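Local atomic coordinates of SnoN,Epimerase SnoN (Streptomyces nogalater, PDB entry 5EP9), a protein that acts as a non-heme iron, 2-oxoglutarate-dependent epimerase in the biosynthesis of the polyketide nogalamycin. Residues P117-L123 against S240-A246; A248-P252 against L269-L275. The contacts are given in a common frame with arbitrary orientation. Residue numbers count along the deposited sequence, not the author numbering.

How the contacts relate
Contact 1 is buried (9 of 14 touching residues), its centre about 9 Å from that of the chain; contact 2 is only partly buried, with 5 of 12 exposed, its centre about 20 Å out. Contact 1 pairs two adjacent antiparallel strands of the large sheet, interrupted by a bulge, and joins the 14-202 and 203-305 parts of the engineered fusion, both SnoN; contact 2 joins irregular loops within 203-305. Both depend on backbone hydrogen bonds, but contact 1 packs side chains on both sheet faces and contact 2 centres on one tyrosine. Leu275 of contact 2 touches contact 1: its O lies 3.1 Å from Arg119 CD and its CB 3.8 Å from Met244 CE.

Contact 1 of 2, residues P117-L123 against S240-A246; sequences PLRLFKL and SAVYMDA
Backbone hydrogen bonds pair Arg119 with Met244 both ways: Arg119 N to Met244 O 2.7 Å, Met244 N to Arg119 O 2.9 Å. Ala246 N donates to Pro117 O (3.0 Å), and the extended Arg119 side chain (m, t, t) donates a hydrogen bond from NE to Ala246 O (2.9 Å). At the other end, Val242 N donates to Lys122 O (2.9 Å), while Val242 O receives Phe121 N (2.9 Å) and, weakly, Lys122 N (3.5 Å). Phe121 (phi/psi -102/-50) and Lys122, both facing Val242, define a classic beta bulge. It shifts the antiparallel register by one between Leu120-Tyr243 and Lys122-Val242; strand axes approach to 4.5 Å at 139°.

Leu120 CD1 packs on Tyr243 CE1 (3.9 Å), and Leu123 CD1 on Ala241 CB (4.2 Å) on the same face. On the opposite face Lys122 CE meets Val242 CG2 (3.8 Å). Met244 (p, t, t) sets SD 5.0 Å from the Phe121 ring centroid, an oblique Met-aromatic contact. These neighbouring strands of the large cupin-like sheet join fusion parts 14-202 (residues 117-123) and 203-305 (240-246). Backbone hydrogen bonds dominate, with largely apolar side chains on the faces; Ser240 OG hydrogen-bonds 2-oxoglutarate, so strand 240-245 also reaches the cosubstrate pocket.

Contact 2 of 2, residues A248-P252 against L269-L275; sequences AAYRP and LREGAPL
A type II beta turn, Arg270 to Ala273, meets the loop that follows strand 236-245, both in fusion part 203-305. The segments run in opposite directions, with Ala249 beside Pro274 (CA to CA 4.3 Å), Tyr250 near Gly272 and Arg251 near Glu271. Ala248 O accepts Leu275 N at 3.2 Å. Ala249 bridges to Pro274, and its CA also makes a CA-H...O contact with Ala273 O (3.5 Å). Tyr250 uses both its backbone N and its O toward 269-275: N donates to Ala273 O (2.8 Å), O accepts from Gly272 N (2.8 Å). Gly272, third in the turn, has a positive phi (93/-4) at which a CB would jam against Glu271 O; Ala273 N to Arg270 O (3.0 Å) closes the turn. With chi1 t, the buried Tyr250 ring receives Leu269 CB over one face, 3.8 Å from its centroid and 17° off the normal, a CH-pi contact. Tyr250 OH hydrogen-bonds Asp259 O, tying in helix 256-259. Arg251 CG passes 3.6 Å from Glu271 OE2, and Pro252 CD lies 4.0 Å from Glu271 CG.

Contact 1 of 2, residues P117-L123 against S240-A246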
loop_
_atom_site.group_PDB
_atom_site.type_symbol
_atom_site.label_atom_id
_atom_site.label_comp_id
_atom_site.label_asym_id
_atom_site.label_seq_id
_atom_site.Cartn_x
_atom_site.Cartn_y
_atom_site.Cartn_z
ATOM N N PRO A 117 -6.272 12.589 10.739
ATOM C CA PRO A 117 -6.742 11.278 11.140
ATOM C C PRO A 117 -7.087 10.444 9.930
ATOM O O PRO A 117 -7.517 10.978 8.904
ATOM C CB PRO A 117 -8.011 11.566 11.944
ATOM C CG PRO A 117 -7.883 12.992 12.381
ATOM C CD PRO A 117 -7.047 13.690 11.366
ATOM N N LEU A 118 -6.841 9.149 10.072
ATOM C CA LEU A 118 -6.976 8.220 9.028
ATOM C C LEU A 118 -7.832 7.034 9.421
ATOM O O LEU A 118 -8.008 6.736 10.575
ATOM C CB LEU A 118 -5.615 7.701 8.583
ATOM C CG LEU A 118 -4.573 8.707 8.021
ATOM C CD1 LEU A 118 -3.253 7.976 7.893
ATOM C CD2 LEU A 118 -4.978 9.324 6.686
ATOM N N ARG A 119 -8.282 6.346 8.387
ATOM C CA ARG A 119 -8.937 5.053 8.446
ATOM C C ARG A 119 -8.228 4.052 7.563
ATOM O O ARG A 119 -7.558 4.405 6.587
ATOM C CB ARG A 119 -10.379 5.138 7.952
ATOM C CG ARG A 119 -11.319 5.874 8.849
ATOM C CD ARG A 119 -12.641 6.210 8.160
ATOM N NE ARG A 119 -13.508 6.959 9.052
ATOM C CZ ARG A 119 -14.133 6.424 10.126
ATOM N NH1 ARG A 119 -14.111 5.126 10.390
ATOM N NH2 ARG A 119 -14.821 7.189 10.912
ATOM N N LEU A 120 -8.367 2.789 7.932
ATOM C CA LEU A 120 -7.875 1.700 7.093
ATOM C C LEU A 120 -8.902 1.477 6.002
ATOM O O LEU A 120 -10.071 1.373 6.274
ATOM C CB LEU A 120 -7.702 0.423 7.888
ATOM C CG LEU A 120 -7.457 -0.876 7.115
ATOM C CD1 LEU A 120 -6.094 -0.863 6.452
ATOM C CD2 LEU A 120 -7.550 -2.103 8.039
ATOM N N PHE A 121 -8.395 1.321 4.752
ATOM C CA PHE A 121 -9.227 0.966 3.592
ATOM C C PHE A 121 -9.100 -0.481 3.242
ATOM O O PHE A 121 -10.080 -1.209 3.060
ATOM C CB PHE A 121 -8.878 1.830 2.339
ATOM C CG PHE A 121 -9.644 1.421 1.108
ATOM C CD1 PHE A 121 -11.016 1.536 1.063
ATOM C CD2 PHE A 121 -8.985 0.983 -0.020
ATOM C CE1 PHE A 121 -11.714 1.189 -0.058
ATOM C CE2 PHE A 121 -9.674 0.619 -1.166
ATOM C CZ PHE A 121 -11.040 0.709 -1.169
ATOM N N LYS A 122 -7.872 -0.906 3.136
ATOM C CA LYS A 122 -7.587 -2.366 2.954
ATOM C C LYS A 122 -6.130 -2.738 3.198
ATOM O O LYS A 122 -5.216 -1.868 3.142
ATOM C CB LYS A 122 -7.942 -2.814 1.544
ATOM C CG LYS A 122 -6.994 -2.192 0.553
ATOM C CD LYS A 122 -7.320 -2.598 -0.863
ATOM C CE LYS A 122 -6.304 -1.862 -1.657
ATOM N NZ LYS A 122 -6.420 -2.281 -3.040
ATOM N N LEU A 123 -5.919 -4.015 3.526
ATOM C CA LEU A 123 -4.593 -4.603 3.508
ATOM C C LEU A 123 -4.548 -5.739 2.523
ATOM O O LEU A 123 -5.419 -6.611 2.549
ATOM C CB LEU A 123 -4.155 -5.050 4.862
ATOM C CG LEU A 123 -2.699 -5.610 4.945
ATOM C CD1 LEU A 123 -2.017 -5.265 6.239
ATOM C CD2 LEU A 123 -2.620 -7.117 4.710
ATOM N N SER A 240 0.784 -4.660 1.794
ATOM C CA SER A 240 0.464 -3.315 1.351
ATOM C C SER A 240 -0.877 -2.865 1.866
ATOM O O SER A 240 -1.886 -3.497 1.619
ATOM C CB SER A 240 0.507 -3.282 -0.198
ATOM O OG SER A 240 0.474 -2.006 -0.647
ATOM N N ALA A 241 -0.854 -1.818 2.667
ATOM C CA ALA A 241 -2.027 -1.314 3.286
ATOM C C ALA A 241 -2.297 0.112 2.839
ATOM O O ALA A 241 -1.428 0.954 2.920
ATOM C CB ALA A 241 -1.907 -1.340 4.817
ATOM N N VAL A 242 -3.532 0.370 2.464
ATOM C CA VAL A 242 -4.014 1.697 2.045
ATOM C C VAL A 242 -4.815 2.336 3.191
ATOM O O VAL A 242 -5.701 1.732 3.739
ATOM C CB VAL A 242 -4.912 1.563 0.802
ATOM C CG1 VAL A 242 -5.461 2.905 0.369
ATOM C CG2 VAL A 242 -4.132 0.904 -0.344
ATOM N N TYR A 243 -4.340 3.477 3.589
ATOM C CA TYR A 243 -4.965 4.358 4.546
ATOM C C TYR A 243 -5.549 5.634 3.851
ATOM O O TYR A 243 -4.985 6.181 2.873
ATOM C CB TYR A 243 -3.957 4.810 5.568
ATOM C CG TYR A 243 -3.277 3.634 6.230
ATOM C CD1 TYR A 243 -3.990 2.798 7.066
ATOM C CD2 TYR A 243 -1.960 3.298 5.965
ATOM C CE1 TYR A 243 -3.410 1.695 7.660
ATOM C CE2 TYR A 243 -1.381 2.188 6.586
ATOM C CZ TYR A 243 -2.088 1.390 7.409
ATOM O OH TYR A 243 -1.509 0.299 8.022
ATOM N N MET A 244 -6.668 6.066 4.374
ATOM C CA MET A 244 -7.454 7.134 3.793
ATOM C C MET A 244 -7.846 8.075 4.883
ATOM O O MET A 244 -7.989 7.708 6.025
ATOM C CB MET A 244 -8.703 6.614 3.075
ATOM C CG MET A 244 -9.702 5.893 3.982
ATOM S SD MET A 244 -10.924 5.029 2.922
ATOM C CE MET A 244 -11.813 4.217 4.258
ATOM N N ASP A 245 -8.108 9.298 4.473
ATOM C CA ASP A 245 -8.670 10.322 5.358
ATOM C C ASP A 245 -9.889 9.803 6.086
ATOM O O ASP A 245 -10.742 9.148 5.479
ATOM C CB ASP A 245 -9.142 11.477 4.528
ATOM C CG ASP A 245 -9.322 12.746 5.343
ATOM O OD1 ASP A 245 -10.225 12.900 6.164
ATOM O OD2 ASP A 245 -8.544 13.696 5.063
ATOM N N ALA A 246 -9.977 10.112 7.363
ATOM C CA ALA A 246 -11.116 9.682 8.146
ATOM C C ALA A 246 -12.477 10.230 7.644
ATOM O O ALA A 246 -13.492 9.677 7.965
ATOM C CB ALA A 246 -10.921 10.052 9.603
#

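Contact 2 of 2, residues A248-P252 against L269-L275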
loop_
_atom_site.group_PDB
_atom_site.type_symbol
_atom_site.label_atom_id
_atom_site.label_comp_id
_atom_site.label_asym_id
_atom_site.label_seq_id
_atom_site.Cartn_x
_atom_site.Cartn_y
_atom_site.Cartn_z
ATOM N N ALA A 248 -13.250 10.202 4.435
ATOM C CA ALA A 248 -13.498 9.562 3.171
ATOM C C ALA A 248 -14.935 9.096 2.977
ATOM O O ALA A 248 -15.504 8.469 3.834
ATOM C CB ALA A 248 -12.583 8.382 2.991
ATOM N N ALA A 249 -15.428 9.381 1.785
ATOM C CA ALA A 249 -16.687 8.900 1.300
ATOM C C ALA A 249 -16.580 8.111 0.025
ATOM O O ALA A 249 -15.714 8.350 -0.786
ATOM C CB ALA A 249 -17.749 10.058 1.139
ATOM N N TYR A 250 -17.566 7.209 -0.144
ATOM C CA TYR A 250 -17.578 6.329 -1.307
ATOM C C TYR A 250 -17.681 7.164 -2.603
ATOM O O TYR A 250 -18.554 8.014 -2.712
ATOM C CB TYR A 250 -18.725 5.316 -1.246
ATOM C CG TYR A 250 -18.689 4.290 -2.376
ATOM C CD1 TYR A 250 -17.661 3.363 -2.473
ATOM C CD2 TYR A 250 -19.728 4.201 -3.301
ATOM C CE1 TYR A 250 -17.635 2.417 -3.481
ATOM C CE2 TYR A 250 -19.729 3.242 -4.314
ATOM C CZ TYR A 250 -18.672 2.375 -4.405
ATOM O OH TYR A 250 -18.639 1.433 -5.362
ATOM N N ARG A 251 -16.850 6.822 -3.554
ATOM C CA ARG A 251 -16.881 7.448 -4.875
ATOM C C ARG A 251 -16.521 6.453 -5.948
ATOM O O ARG A 251 -15.348 6.161 -6.118
ATOM C CB ARG A 251 -15.908 8.660 -4.928
ATOM C CG ARG A 251 -16.161 9.561 -6.156
ATOM C CD ARG A 251 -15.217 10.755 -6.286
ATOM N NE ARG A 251 -13.841 10.343 -6.350
ATOM C CZ ARG A 251 -12.778 11.150 -6.173
ATOM N NH1 ARG A 251 -12.923 12.452 -5.914
ATOM N NH2 ARG A 251 -11.544 10.656 -6.306
ATOM N N PRO A 252 -17.497 5.914 -6.681
ATOM C CA PRO A 252 -17.157 4.886 -7.659
ATOM C C PRO A 252 -16.196 5.378 -8.764
ATOM O O PRO A 252 -16.280 6.498 -9.191
ATOM C CB PRO A 252 -18.487 4.514 -8.296
ATOM C CG PRO A 252 -19.557 5.164 -7.517
ATOM C CD PRO A 252 -18.912 6.257 -6.721
ATOM N N LEU A 269 -22.862 0.175 -2.377
ATOM C CA LEU A 269 -22.741 1.445 -1.687
ATOM C C LEU A 269 -23.150 2.583 -2.592
ATOM O O LEU A 269 -22.945 2.551 -3.802
ATOM C CB LEU A 269 -21.346 1.691 -1.182
ATOM C CG LEU A 269 -20.953 0.672 -0.105
ATOM C CD1 LEU A 269 -19.481 0.819 0.199
ATOM C CD2 LEU A 269 -21.809 0.748 1.176
ATOM N N ARG A 270 -23.739 3.590 -1.976
ATOM C CA ARG A 270 -24.185 4.773 -2.704
ATOM C C ARG A 270 -22.970 5.776 -2.728
ATOM O O ARG A 270 -22.254 5.943 -1.736
ATOM C CB ARG A 270 -25.605 5.307 -2.234
ATOM C CG ARG A 270 -26.765 4.770 -3.112
ATOM C CD ARG A 270 -28.159 4.688 -2.422
ATOM N NE ARG A 270 -28.804 6.003 -2.186
ATOM C CZ ARG A 270 -30.054 6.214 -1.723
ATOM N NH1 ARG A 270 -30.881 5.208 -1.424
ATOM N NH2 ARG A 270 -30.494 7.468 -1.575
ATOM N N GLU A 271 -22.776 6.438 -3.867
ATOM C CA GLU A 271 -21.897 7.612 -3.927
ATOM C C GLU A 271 -22.170 8.640 -2.821
ATOM O O GLU A 271 -23.326 9.040 -2.600
ATOM C CB GLU A 271 -21.997 8.331 -5.261
ATOM C CG GLU A 271 -20.908 9.408 -5.316
ATOM C CD GLU A 271 -20.609 9.973 -6.695
ATOM O OE1 GLU A 271 -21.476 9.912 -7.595
ATOM O OE2 GLU A 271 -19.509 10.526 -6.872
ATOM N N GLY A 272 -21.112 9.029 -2.121
ATOM C CA GLY A 272 -21.129 9.950 -0.997
ATOM C C GLY A 272 -21.241 9.373 0.407
ATOM O O GLY A 272 -21.003 10.010 1.408
ATOM N N ALA A 273 -21.410 7.960 0.389
ATOM C CA ALA A 273 -21.721 7.246 1.664
ATOM C C ALA A 273 -20.492 7.232 2.467
ATOM O O ALA A 273 -19.459 6.932 1.915
ATOM C CB ALA A 273 -22.217 5.832 1.416
ATOM N N PRO A 274 -20.555 7.554 3.777
ATOM C CA PRO A 274 -19.293 7.619 4.453
ATOM C C PRO A 274 -18.752 6.212 4.672
ATOM O O PRO A 274 -19.508 5.242 4.698
ATOM C CB PRO A 274 -19.590 8.316 5.781
ATOM C CG PRO A 274 -21.034 8.812 5.697
ATOM C CD PRO A 274 -21.680 7.870 4.703
ATOM N N LEU A 275 -17.413 6.106 4.715
ATOM C CA LEU A 275 -16.802 4.845 4.965
ATOM C C LEU A 275 -16.395 4.892 6.432
ATOM O O LEU A 275 -15.354 5.482 6.780
ATOM C CB LEU A 275 -15.627 4.615 4.006
ATOM C CG LEU A 275 -16.053 4.687 2.549
ATOM C CD1 LEU A 275 -14.822 4.645 1.677
ATOM C CD2 LEU A 275 -17.007 3.625 2.049
#